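Local coordinates for secreted protein ASP-2 (PDB 1U53) that is of unknown molecular function but belongs to the pathogenesis-related-1 (CAP) proteins, is secreted by the human hookworm Necator americanus, and is a vaccine antigen, at residues A[34-39]-A[107-112]; A[48-53]-A[173-178]; A[115-120]-A[130-135]; A[138-143]-A[167-172]. All coordinates share one frame; numbering follows the deposited sequence.

Contact 1. Residues A[34-39]-A[107-112]; sequences GQAKDG and AWFGEL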
loop_
_atom_site.group_PDB
_atom_site.type_symbol
_atom_site.label_atom_id
_atom_site.label_comp_id
_atom_site.label_asym_id
_atom_site.label_seq_id
_atom_site.Cartn_x
_atom_site.Cartn_y
_atom_site.Cartn_z
ATOM N N GLY A 34 1.767 15.568 6.928
ATOM C CA GLY A 34 2.092 16.634 5.988
ATOM C C GLY A 34 3.525 16.695 5.523
ATOM O O GLY A 34 3.984 17.752 5.086
ATOM N N GLN A 35 4.229 15.562 5.628
ATOM C CA GLN A 35 5.679 15.539 5.438
ATOM C C GLN A 35 6.084 14.949 4.085
ATOM O O GLN A 35 7.264 14.867 3.782
ATOM C CB GLN A 35 6.320 14.669 6.514
ATOM C CG GLN A 35 6.101 15.192 7.925
ATOM C CD GLN A 35 6.804 14.324 8.933
ATOM O OE1 GLN A 35 7.249 13.250 8.603
ATOM N NE2 GLN A 35 6.871 14.764 10.162
ATOM N N ALA A 36 5.110 14.555 3.261
ATOM C CA ALA A 36 5.422 13.889 1.982
ATOM C C ALA A 36 5.401 14.802 0.784
ATOM O O ALA A 36 4.341 15.375 0.465
ATOM C CB ALA A 36 4.423 12.703 1.728
ATOM N N LYS A 37 6.536 14.923 0.082
ATOM C CA LYS A 37 6.599 15.790 -1.100
ATOM C C LYS A 37 5.672 15.313 -2.198
ATOM O O LYS A 37 5.597 14.112 -2.492
ATOM C CB LYS A 37 8.038 15.858 -1.627
ATOM C CG LYS A 37 8.207 16.949 -2.679
ATOM C CD LYS A 37 7.909 18.323 -2.053
ATOM C CE LYS A 37 8.054 19.495 -3.047
ATOM N NZ LYS A 37 7.022 19.555 -4.113
ATOM N N ASP A 38 4.965 16.254 -2.835
ATOM C CA ASP A 38 4.052 15.923 -3.906
ATOM C C ASP A 38 4.612 16.563 -5.190
ATOM O O ASP A 38 4.993 17.754 -5.181
ATOM C CB ASP A 38 2.696 16.545 -3.526
ATOM C CG ASP A 38 1.570 16.201 -4.478
ATOM O OD1 ASP A 38 1.825 15.905 -5.658
ATOM O OD2 ASP A 38 0.406 16.266 -4.028
ATOM N N GLY A 39 4.746 15.773 -6.261
ATOM C CA GLY A 39 5.258 16.315 -7.540
ATOM C C GLY A 39 4.378 17.401 -8.134
ATOM O O GLY A 39 4.863 18.155 -9.003
ATOM N N ALA A 107 8.685 1.975 -4.968
ATOM C CA ALA A 107 8.250 2.229 -6.354
ATOM C C ALA A 107 6.798 2.687 -6.384
ATOM O O ALA A 107 6.408 3.552 -7.171
ATOM C CB ALA A 107 8.391 0.954 -7.202
ATOM N N TRP A 108 5.993 2.051 -5.540
ATOM C CA TRP A 108 4.565 2.405 -5.473
ATOM C C TRP A 108 4.404 3.792 -4.895
ATOM O O TRP A 108 3.682 4.638 -5.441
ATOM C CB TRP A 108 3.783 1.397 -4.630
ATOM C CG TRP A 108 3.777 -0.011 -5.239
ATOM C CD1 TRP A 108 3.855 -0.346 -6.570
ATOM C CD2 TRP A 108 3.659 -1.237 -4.516
ATOM N NE1 TRP A 108 3.839 -1.730 -6.711
ATOM C CE2 TRP A 108 3.739 -2.289 -5.458
ATOM C CE3 TRP A 108 3.552 -1.551 -3.133
ATOM C CZ2 TRP A 108 3.634 -3.624 -5.084
ATOM C CZ3 TRP A 108 3.463 -2.891 -2.765
ATOM C CH2 TRP A 108 3.535 -3.915 -3.755
ATOM N N PHE A 109 5.028 4.010 -3.746
ATOM C CA PHE A 109 4.872 5.290 -3.065
ATOM C C PHE A 109 5.469 6.416 -3.882
ATOM O O PHE A 109 4.990 7.544 -3.810
ATOM C CB PHE A 109 5.521 5.215 -1.700
ATOM C CG PHE A 109 5.249 6.436 -0.870
ATOM C CD1 PHE A 109 4.055 6.537 -0.142
ATOM C CD2 PHE A 109 6.164 7.475 -0.837
ATOM C CE1 PHE A 109 3.801 7.665 0.625
ATOM C CE2 PHE A 109 5.891 8.623 -0.088
ATOM C CZ PHE A 109 4.729 8.715 0.640
ATOM N N GLY A 110 6.479 6.100 -4.690
ATOM C CA GLY A 110 7.199 7.134 -5.444
ATOM C C GLY A 110 6.377 7.852 -6.499
ATOM O O GLY A 110 6.775 8.924 -6.941
ATOM N N GLU A 111 5.208 7.296 -6.840
ATOM C CA GLU A 111 4.235 7.933 -7.758
ATOM C C GLU A 111 3.852 9.343 -7.281
ATOM O O GLU A 111 3.628 10.233 -8.109
ATOM C CB GLU A 111 3.012 7.018 -7.918
ATOM C CG GLU A 111 3.425 5.759 -8.681
ATOM C CD GLU A 111 2.323 4.762 -8.886
ATOM O OE1 GLU A 111 1.271 4.889 -8.214
ATOM O OE2 GLU A 111 2.533 3.841 -9.749
ATOM N N LEU A 112 3.762 9.551 -5.957
ATOM C CA LEU A 112 3.342 10.872 -5.455
ATOM C C LEU A 112 4.394 11.919 -5.847
ATOM O O LEU A 112 4.045 12.944 -6.428
ATOM C CB LEU A 112 3.200 10.830 -3.919
ATOM C CG LEU A 112 2.971 12.194 -3.227
ATOM C CD1 LEU A 112 1.647 12.844 -3.681
ATOM C CD2 LEU A 112 3.044 11.977 -1.689
#
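In the CAP domain of this hookworm protein, L112 on the short helix 111-115 packs into the irregular loop that follows helix 14-32, touching A36, K37 and D38 in turn. Its CG is anti to the backbone N (chi1 171°), and the two methyls beyond it divide the work. L112 CD2 meets A36 CB at 3.8 Å, while L112 CD1 rests against the D38 carboxylate, with D38 CG at 3.5 Å; the side chains of D38 and L112 cross at about a right angle. Between these two contacts the carbonyl oxygen of K37 presses on the branch point, K37 O lying 3.3 Å from L112 CG. A36 also has an aromatic neighbour: its CB sits at the edge of the F109 ring, near the ring plane and 4.1 Å from F109 CZ. One hydrogen bond ties the backbones together, from G39 N to L112 O at 2.9 Å and almost straight at the hydrogen (169°). The D38 carboxylate is not spent on L112. OD1 accepts from A40 N in an Asx turn and from V117 N, and OD2 accepts from G118 N, so the apolar methyl lies beside a group whose oxygens are already held. Around this junction, F109 lies against L27, S30 and V31 of helix 14-32 and meets Y135 edge-to-face, while L112 leans on Y135 of helix 133-138.

Contact 2. Residues A[48-53]-A[173-178]; sequences AKMKTM and DIYEKG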
loop_
_atom_site.group_PDB
_atom_site.type_symbol
_atom_site.label_atom_id
_atom_site.label_comp_id
_atom_site.label_asym_id
_atom_site.label_seq_id
_atom_site.Cartn_x
_atom_site.Cartn_y
_atom_site.Cartn_z
ATOM N N ALA A 48 -6.790 13.723 8.352
ATOM C CA ALA A 48 -7.459 13.889 9.657
ATOM C C ALA A 48 -7.639 12.580 10.423
ATOM O O ALA A 48 -7.858 12.599 11.645
ATOM C CB ALA A 48 -8.846 14.527 9.456
ATOM N N LYS A 49 -7.612 11.453 9.709
ATOM C CA LYS A 49 -7.905 10.144 10.323
ATOM C C LYS A 49 -7.309 9.000 9.504
ATOM O O LYS A 49 -8.014 8.036 9.087
ATOM C CB LYS A 49 -9.407 9.937 10.546
ATOM C CG LYS A 49 -10.291 10.032 9.311
ATOM C CD LYS A 49 -11.797 9.867 9.711
ATOM C CE LYS A 49 -12.065 8.477 10.281
ATOM N NZ LYS A 49 -13.579 8.299 10.572
ATOM N N MET A 50 -6.008 9.112 9.223
ATOM C CA MET A 50 -5.347 8.040 8.477
ATOM C C MET A 50 -5.194 6.810 9.383
ATOM O O MET A 50 -4.575 6.881 10.466
ATOM C CB MET A 50 -3.973 8.552 8.029
ATOM C CG MET A 50 -3.160 7.548 7.256
ATOM S SD MET A 50 -3.807 7.195 5.606
ATOM C CE MET A 50 -3.374 8.686 4.702
ATOM N N LYS A 51 -5.727 5.673 8.936
ATOM C CA LYS A 51 -5.778 4.518 9.819
ATOM C C LYS A 51 -4.484 3.698 9.727
ATOM O O LYS A 51 -3.869 3.590 8.651
ATOM C CB LYS A 51 -7.023 3.668 9.502
ATOM C CG LYS A 51 -8.324 4.510 9.536
ATOM C CD LYS A 51 -9.569 3.598 9.615
ATOM C CE LYS A 51 -10.856 4.425 9.960
ATOM N NZ LYS A 51 -12.038 3.528 9.787
ATOM N N THR A 52 -4.101 3.149 10.875
ATOM C CA THR A 52 -3.008 2.157 10.924
ATOM C C THR A 52 -3.435 0.854 10.239
ATOM O O THR A 52 -4.561 0.342 10.477
ATOM C CB THR A 52 -2.663 1.861 12.406
ATOM O OG1 THR A 52 -2.294 3.074 13.065
ATOM C CG2 THR A 52 -1.459 0.968 12.494
ATOM N N MET A 53 -2.528 0.289 9.438
ATOM C CA MET A 53 -2.721 -1.035 8.869
ATOM C C MET A 53 -2.210 -2.148 9.799
ATOM O O MET A 53 -1.291 -1.958 10.616
ATOM C CB MET A 53 -2.003 -1.202 7.520
ATOM C CG MET A 53 -2.604 -0.400 6.395
ATOM S SD MET A 53 -1.546 -0.529 4.948
ATOM C CE MET A 53 -2.682 -0.034 3.663
ATOM N N ASP A 173 -12.708 10.065 -2.190
ATOM C CA ASP A 173 -11.466 10.694 -1.722
ATOM C C ASP A 173 -10.512 9.652 -1.176
ATOM O O ASP A 173 -10.899 8.753 -0.429
ATOM C CB ASP A 173 -11.757 11.674 -0.594
ATOM C CG ASP A 173 -12.371 12.974 -1.082
ATOM O OD1 ASP A 173 -12.473 13.202 -2.305
ATOM O OD2 ASP A 173 -12.682 13.801 -0.223
ATOM N N ILE A 174 -9.230 9.840 -1.473
ATOM C CA ILE A 174 -8.199 8.909 -0.978
ATOM C C ILE A 174 -8.164 8.912 0.549
ATOM O O ILE A 174 -8.089 7.869 1.210
ATOM C CB ILE A 174 -6.804 9.327 -1.507
ATOM C CG1 ILE A 174 -6.760 9.341 -3.070
ATOM C CG2 ILE A 174 -5.709 8.400 -0.909
ATOM C CD1 ILE A 174 -5.682 10.356 -3.594
ATOM N N TYR A 175 -8.167 10.108 1.123
ATOM C CA TYR A 175 -8.364 10.242 2.565
ATOM C C TYR A 175 -9.009 11.596 2.841
ATOM O O TYR A 175 -9.012 12.467 1.974
ATOM C CB TYR A 175 -7.023 10.095 3.325
ATOM C CG TYR A 175 -5.876 10.999 2.891
ATOM C CD1 TYR A 175 -5.722 12.280 3.439
ATOM C CD2 TYR A 175 -4.930 10.582 1.919
ATOM C CE1 TYR A 175 -4.654 13.128 3.059
ATOM C CE2 TYR A 175 -3.860 11.421 1.543
ATOM C CZ TYR A 175 -3.740 12.686 2.100
ATOM O OH TYR A 175 -2.716 13.484 1.713
ATOM N N GLU A 176 -9.556 11.730 4.046
ATOM C CA GLU A 176 -10.114 12.985 4.562
ATOM C C GLU A 176 -9.010 13.935 4.985
ATOM O O GLU A 176 -8.168 13.563 5.776
ATOM C CB GLU A 176 -11.004 12.680 5.776
ATOM C CG GLU A 176 -11.564 13.929 6.430
ATOM C CD GLU A 176 -12.613 13.667 7.507
ATOM O OE1 GLU A 176 -13.147 12.532 7.631
ATOM O OE2 GLU A 176 -12.915 14.626 8.255
ATOM N N LYS A 177 -9.049 15.183 4.509
ATOM C CA LYS A 177 -8.017 16.176 4.877
ATOM C C LYS A 177 -8.315 16.839 6.218
ATOM O O LYS A 177 -9.470 17.132 6.538
ATOM C CB LYS A 177 -7.929 17.286 3.818
ATOM C CG LYS A 177 -7.455 16.741 2.448
ATOM C CD LYS A 177 -7.206 17.855 1.420
ATOM C CE LYS A 177 -8.456 18.452 0.832
ATOM N NZ LYS A 177 -7.958 19.644 -0.038
ATOM N N GLY A 178 -7.273 17.117 6.974
ATOM C CA GLY A 178 -7.367 17.929 8.164
ATOM C C GLY A 178 -6.183 17.637 9.065
ATOM O O GLY A 178 -5.325 16.802 8.726
HETATM O O HOH W 1 -7.600 11.070 6.877
#
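A48 N donates to E176 O at 2.9 Å with an N-H...O angle of 172°, and this is the one direct hydrogen bond between segments 48-53 and 173-178, neither of which forms a regular strand. The CA atoms come nearest at A48 and G178, 4.3 Å apart. E176 O has a second donor: a water that gives it a hydrogen bond of 2.8 Å and accepts one from K49 N at 2.9 Å, so the same carbonyl holds two successive residues of the loop. M50 meets Y175 through its terminal methyl. CG is anti to the backbone N (chi1 179°), and bends at chi2 and chi3 curl the chain until M50 CE lies over one face of the Y175 ring, 4.1 Å from the centroid and 28° off the normal. It leans toward one side of the ring, with Y175 CD2 at 3.7 Å. The contact thereby joins a loop of the CAP domain, between helix 14-32 and strand 54-55, to the C-terminal tail that follows strand 157-164 and leads into the disulfide-bonded end of the chain. K49 and E176 meet less intimately: K49 CD is 3.6 Å from E176 OE1, but K49 NZ stays 5.2 Å from that oxygen. The salt bridge of E176 runs instead from OE2 to K183, and the Y175 hydroxyl reaches the carbonyl of P45.

Contact 3. Residues A[115-120]-A[130-135]; sequences KGVGQN and RGVGHY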
loop_
_atom_site.group_PDB
_atom_site.type_symbol
_atom_site.label_atom_id
_atom_site.label_comp_id
_atom_site.label_asym_id
_atom_site.label_seq_id
_atom_site.Cartn_x
_atom_site.Cartn_y
_atom_site.Cartn_z
ATOM N N LYS A 115 4.932 11.723 -10.254
ATOM C CA LYS A 115 3.790 12.064 -11.104
ATOM C C LYS A 115 2.948 13.204 -10.533
ATOM O O LYS A 115 2.301 13.930 -11.310
ATOM C CB LYS A 115 2.894 10.855 -11.359
ATOM C CG LYS A 115 3.707 9.645 -11.938
ATOM C CD LYS A 115 4.576 10.051 -13.096
ATOM C CE LYS A 115 4.917 8.844 -13.992
ATOM N NZ LYS A 115 5.949 9.212 -15.026
ATOM N N GLY A 116 2.879 13.342 -9.199
ATOM C CA GLY A 116 2.058 14.388 -8.599
ATOM C C GLY A 116 0.613 13.954 -8.398
ATOM O O GLY A 116 0.038 13.226 -9.228
ATOM N N VAL A 117 0.018 14.369 -7.282
ATOM C CA VAL A 117 -1.389 14.111 -7.059
ATOM C C VAL A 117 -2.130 15.447 -6.922
ATOM O O VAL A 117 -3.098 15.714 -7.657
ATOM C CB VAL A 117 -1.556 13.298 -5.767
ATOM C CG1 VAL A 117 -3.001 13.276 -5.324
ATOM C CG2 VAL A 117 -1.018 11.871 -6.019
ATOM N N GLY A 118 -1.654 16.284 -6.006
ATOM C CA GLY A 118 -2.316 17.594 -5.785
ATOM C C GLY A 118 -3.192 17.643 -4.568
ATOM O O GLY A 118 -3.286 16.660 -3.800
ATOM N N GLN A 119 -3.852 18.789 -4.360
ATOM C CA GLN A 119 -4.610 18.977 -3.103
ATOM C C GLN A 119 -6.025 18.431 -3.178
ATOM O O GLN A 119 -6.678 18.243 -2.139
ATOM C CB GLN A 119 -4.679 20.461 -2.746
ATOM C CG GLN A 119 -3.348 21.107 -2.524
ATOM C CD GLN A 119 -2.518 20.363 -1.521
ATOM O OE1 GLN A 119 -2.785 20.417 -0.308
ATOM N NE2 GLN A 119 -1.502 19.636 -2.013
ATOM N N ASN A 120 -6.523 18.145 -4.386
ATOM C CA ASN A 120 -7.835 17.518 -4.509
ATOM C C ASN A 120 -7.688 16.009 -4.545
ATOM O O ASN A 120 -7.180 15.451 -5.532
ATOM C CB ASN A 120 -8.552 17.936 -5.809
ATOM C CG ASN A 120 -9.980 17.400 -5.891
ATOM O OD1 ASN A 120 -10.394 16.541 -5.108
ATOM N ND2 ASN A 120 -10.769 17.970 -6.826
ATOM N N ARG A 130 -2.823 9.812 -14.261
ATOM C CA ARG A 130 -1.485 10.338 -13.993
ATOM C C ARG A 130 -0.520 9.209 -13.611
ATOM O O ARG A 130 0.699 9.421 -13.527
ATOM C CB ARG A 130 -1.486 11.402 -12.890
ATOM C CG ARG A 130 -1.981 12.799 -13.294
ATOM C CD ARG A 130 -1.570 13.823 -12.221
ATOM N NE ARG A 130 -0.355 14.563 -12.582
ATOM C CZ ARG A 130 0.131 15.580 -11.870
ATOM N NH1 ARG A 130 -0.478 15.948 -10.760
ATOM N NH2 ARG A 130 1.234 16.220 -12.247
ATOM N N GLY A 131 -1.075 8.031 -13.385
ATOM C CA GLY A 131 -0.303 6.852 -12.970
ATOM C C GLY A 131 0.024 6.881 -11.490
ATOM O O GLY A 131 1.163 6.643 -11.094
ATOM N N VAL A 132 -0.973 7.198 -10.668
ATOM C CA VAL A 132 -0.739 7.278 -9.222
ATOM C C VAL A 132 -1.463 6.217 -8.413
ATOM O O VAL A 132 -1.527 6.302 -7.196
ATOM C CB VAL A 132 -1.055 8.669 -8.661
ATOM C CG1 VAL A 132 -0.017 9.704 -9.170
ATOM C CG2 VAL A 132 -2.467 9.043 -9.020
ATOM N N GLY A 133 -2.035 5.223 -9.093
ATOM C CA GLY A 133 -2.937 4.314 -8.425
ATOM C C GLY A 133 -2.276 3.334 -7.463
ATOM O O GLY A 133 -2.940 2.755 -6.599
ATOM N N HIS A 134 -0.966 3.156 -7.570
ATOM C CA HIS A 134 -0.316 2.305 -6.565
ATOM C C HIS A 134 -0.130 3.110 -5.278
ATOM O O HIS A 134 -0.358 2.608 -4.187
ATOM C CB HIS A 134 1.035 1.773 -7.047
ATOM C CG HIS A 134 0.966 1.009 -8.330
ATOM N ND1 HIS A 134 1.365 1.553 -9.535
ATOM C CD2 HIS A 134 0.554 -0.251 -8.599
ATOM C CE1 HIS A 134 1.200 0.653 -10.495
ATOM N NE2 HIS A 134 0.694 -0.444 -9.955
ATOM N N TYR A 135 0.348 4.352 -5.378
ATOM C CA TYR A 135 0.386 5.243 -4.224
ATOM C C TYR A 135 -0.954 5.416 -3.533
ATOM O O TYR A 135 -1.029 5.290 -2.294
ATOM C CB TYR A 135 0.952 6.629 -4.649
ATOM C CG TYR A 135 0.667 7.716 -3.626
ATOM C CD1 TYR A 135 1.404 7.809 -2.467
ATOM C CD2 TYR A 135 -0.390 8.610 -3.811
ATOM C CE1 TYR A 135 1.145 8.788 -1.525
ATOM C CE2 TYR A 135 -0.661 9.592 -2.867
ATOM C CZ TYR A 135 0.096 9.653 -1.734
ATOM O OH TYR A 135 -0.167 10.610 -0.801
#
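R130 sets the flat of its guanidinium against the backbone of K115 and G116, and this polar contact contains no hydrogen bond. Both carbonyl oxygens lie over one face of the group; G116 O is 3.2 Å from R130 NH1, with a poor angle at the hydrogen. K115 O comes too near the centre of the group for its placing to be trusted, so its close approach is doubtful. The R130 chain bends at chi3 (98°, away from the staggered values), which places NE near the G116 carbonyl. Van der Waals contacts form the second class. K115 CB and CG each pass 3.4 Å from R130 O, and V132 CG1 approaches G116 O at 3.5 Å. Deeper in, V117 CG2 touches V132 CG1 at 4.0 Å and Y135 CE2 at 3.9 Å. V132 occupies the N-cap position, just before helix 133-138, so the contact fits the turn after helix 111-115 against the start of that short helix of the CAP fold. With no directed bond across it, the contact probably relies on electrostatic attraction at the surface and on apolar fit beneath.

Contact 4. Residues A[138-143]-A[167-172]; sequences MVWQET and GNMMGK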
loop_
_atom_site.group_PDB
_atom_site.type_symbol
_atom_site.label_atom_id
_atom_site.label_comp_id
_atom_site.label_asym_id
_atom_site.label_seq_id
_atom_site.Cartn_x
_atom_site.Cartn_y
_atom_site.Cartn_z
ATOM N N MET A 138 -1.762 2.623 -1.348
ATOM C CA MET A 138 -0.967 2.485 -0.142
ATOM C C MET A 138 -1.506 3.410 0.951
ATOM O O MET A 138 -1.430 3.064 2.121
ATOM C CB MET A 138 0.496 2.875 -0.396
ATOM C CG MET A 138 1.251 1.782 -1.115
ATOM S SD MET A 138 3.016 2.229 -1.312
ATOM C CE MET A 138 3.568 1.896 0.381
ATOM N N VAL A 139 -1.956 4.624 0.585
ATOM C CA VAL A 139 -2.409 5.582 1.595
ATOM C C VAL A 139 -3.931 5.772 1.660
ATOM O O VAL A 139 -4.403 6.792 2.160
ATOM C CB VAL A 139 -1.712 6.969 1.439
ATOM C CG1 VAL A 139 -0.131 6.813 1.506
ATOM C CG2 VAL A 139 -2.125 7.668 0.107
ATOM N N TRP A 140 -4.686 4.785 1.155
ATOM C CA TRP A 140 -6.143 4.848 1.212
ATOM C C TRP A 140 -6.603 4.757 2.680
ATOM O O TRP A 140 -6.283 3.805 3.384
ATOM C CB TRP A 140 -6.718 3.687 0.399
ATOM C CG TRP A 140 -8.173 3.889 0.055
ATOM C CD1 TRP A 140 -9.259 3.376 0.684
ATOM C CD2 TRP A 140 -8.658 4.641 -1.064
ATOM N NE1 TRP A 140 -10.423 3.762 0.007
ATOM C CE2 TRP A 140 -10.074 4.567 -1.040
ATOM C CE3 TRP A 140 -8.033 5.395 -2.062
ATOM C CZ2 TRP A 140 -10.866 5.220 -2.000
ATOM C CZ3 TRP A 140 -8.804 6.043 -3.006
ATOM C CH2 TRP A 140 -10.218 5.954 -2.969
ATOM N N GLN A 141 -7.333 5.774 3.136
ATOM C CA GLN A 141 -7.612 5.947 4.558
ATOM C C GLN A 141 -8.242 4.705 5.131
ATOM O O GLN A 141 -7.864 4.269 6.229
ATOM C CB GLN A 141 -8.517 7.152 4.724
ATOM C CG GLN A 141 -9.167 7.230 6.095
ATOM C CD GLN A 141 -10.092 8.390 6.128
ATOM O OE1 GLN A 141 -9.665 9.499 5.950
ATOM N NE2 GLN A 141 -11.379 8.133 6.349
ATOM N N GLU A 142 -9.242 4.180 4.419
ATOM C CA GLU A 142 -10.071 3.122 4.976
ATOM C C GLU A 142 -9.487 1.727 4.819
ATOM O O GLU A 142 -10.010 0.752 5.397
ATOM C CB GLU A 142 -11.489 3.229 4.424
ATOM C CG GLU A 142 -12.155 4.540 4.901
ATOM C CD GLU A 142 -12.401 4.539 6.372
ATOM O OE1 GLU A 142 -12.638 3.440 6.928
ATOM O OE2 GLU A 142 -12.383 5.625 7.009
ATOM N N THR A 143 -8.346 1.623 4.130
ATOM C CA THR A 143 -7.725 0.311 3.964
ATOM C C THR A 143 -6.904 0.035 5.213
ATOM O O THR A 143 -6.000 0.817 5.546
ATOM C CB THR A 143 -6.821 0.317 2.753
ATOM O OG1 THR A 143 -7.628 0.374 1.578
ATOM C CG2 THR A 143 -5.986 -0.984 2.722
ATOM N N GLY A 167 -9.123 -0.126 -1.860
ATOM C CA GLY A 167 -9.124 1.325 -2.093
ATOM C C GLY A 167 -9.394 1.625 -3.550
ATOM O O GLY A 167 -9.977 0.790 -4.255
ATOM N N ASN A 168 -9.035 2.826 -3.976
ATOM C CA ASN A 168 -9.154 3.237 -5.392
ATOM C C ASN A 168 -10.577 3.111 -5.918
ATOM O O ASN A 168 -10.794 2.681 -7.064
ATOM C CB ASN A 168 -8.200 2.429 -6.242
ATOM C CG ASN A 168 -6.759 2.831 -5.994
ATOM O OD1 ASN A 168 -6.513 3.746 -5.208
ATOM N ND2 ASN A 168 -5.830 2.201 -6.691
ATOM N N MET A 169 -11.520 3.500 -5.077
ATOM C CA MET A 169 -12.928 3.570 -5.472
ATOM C C MET A 169 -13.154 4.852 -6.269
ATOM O O MET A 169 -12.869 5.965 -5.799
ATOM C CB MET A 169 -13.803 3.467 -4.219
ATOM C CG MET A 169 -13.638 2.099 -3.521
ATOM S SD MET A 169 -14.895 1.658 -2.289
ATOM C CE MET A 169 -14.793 3.205 -1.402
ATOM N N MET A 170 -13.605 4.688 -7.515
ATOM C CA MET A 170 -13.802 5.791 -8.448
ATOM C C MET A 170 -14.648 6.886 -7.825
ATOM O O MET A 170 -15.700 6.629 -7.240
ATOM C CB MET A 170 -14.445 5.262 -9.753
ATOM C CG MET A 170 -14.644 6.287 -10.875
ATOM S SD MET A 170 -15.310 5.536 -12.409
ATOM C CE MET A 170 -16.969 5.179 -11.909
ATOM N N GLY A 171 -14.154 8.116 -7.914
ATOM C CA GLY A 171 -14.931 9.256 -7.458
ATOM C C GLY A 171 -14.867 9.557 -5.969
ATOM O O GLY A 171 -15.389 10.586 -5.535
ATOM N N LYS A 172 -14.222 8.683 -5.178
ATOM C CA LYS A 172 -14.144 8.893 -3.726
ATOM C C LYS A 172 -12.791 9.478 -3.378
ATOM O O LYS A 172 -11.866 9.346 -4.137
ATOM C CB LYS A 172 -14.256 7.586 -2.928
ATOM C CG LYS A 172 -15.447 6.718 -3.243
ATOM C CD LYS A 172 -16.730 7.399 -2.807
ATOM C CE LYS A 172 -17.924 6.511 -3.135
ATOM N NZ LYS A 172 -18.057 5.370 -2.155
#
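The indole of W140 carries the contact, with the backbone of G167 and N168 laid across one of its faces. W140 CG is anti to the backbone N (chi1 -163°), beside the carbonyl carbon, which brings it toward segment 167-172. G167 CA stands 3.3 Å from the centroid of the five-membered ring and 2° off its normal, a CH-pi contact over the centre of that ring. N168 N follows over the same face on the benzo side, 3.4 Å from W140 CE3. Farther along, M169 N comes to 3.5 Å from W140 CH2 and M169 CB to 4.1 Å from W140 CZ2. N168 puts its amide plane 83° from the ring plane, with OD1 3.9 Å from W140 CE3. W140 and T143 fall in the first CRISP signature of the CAP family, and G167, N168 and M169 end the second, so the two family signatures meet here. In the next shell, N168 is anchored at both ends of its amide, OD1 to the T136 hydroxyl and ND2 to the carbonyl of G133. A type I turn from W140 to T143, closed by T143 N to W140 O at 3.1 Å, places T143 N at the edge of the indole, in its plane. The T143 hydroxyl bonds to P165 O and to Q137. Further out, Q141 NE2 gives a 2.8 Å bond to the anti lone pair of E142 OE2, and R28 NH1 donates to the carbonyls of both M138 and W140.

Contacts 1 and 3, centred 8 Å apart, are tied by D38-G118 and by a probable E111 OE2 to H134 ND1 hydrogen bond (2.6 Å). That Glu-His pair is consistent with the central cavity of CAP relatives; no ligand or metal marks it. Contacts 2 and 4, centred 9 Å apart, are joined by the K51 NZ to E142 OE1 salt bridge (2.9 Å) and by E176 to Q141. Single probable bonds connect the pairs: G133 O to N168 ND2 (contacts 3 and 4) and K177 NZ to Q119 O (contacts 2 and 3). M138 SD packs 3.5 Å from W108 CB (contacts 1 and 4), while contacts 1 and 2 stay about 7 Å apart at their nearest atoms.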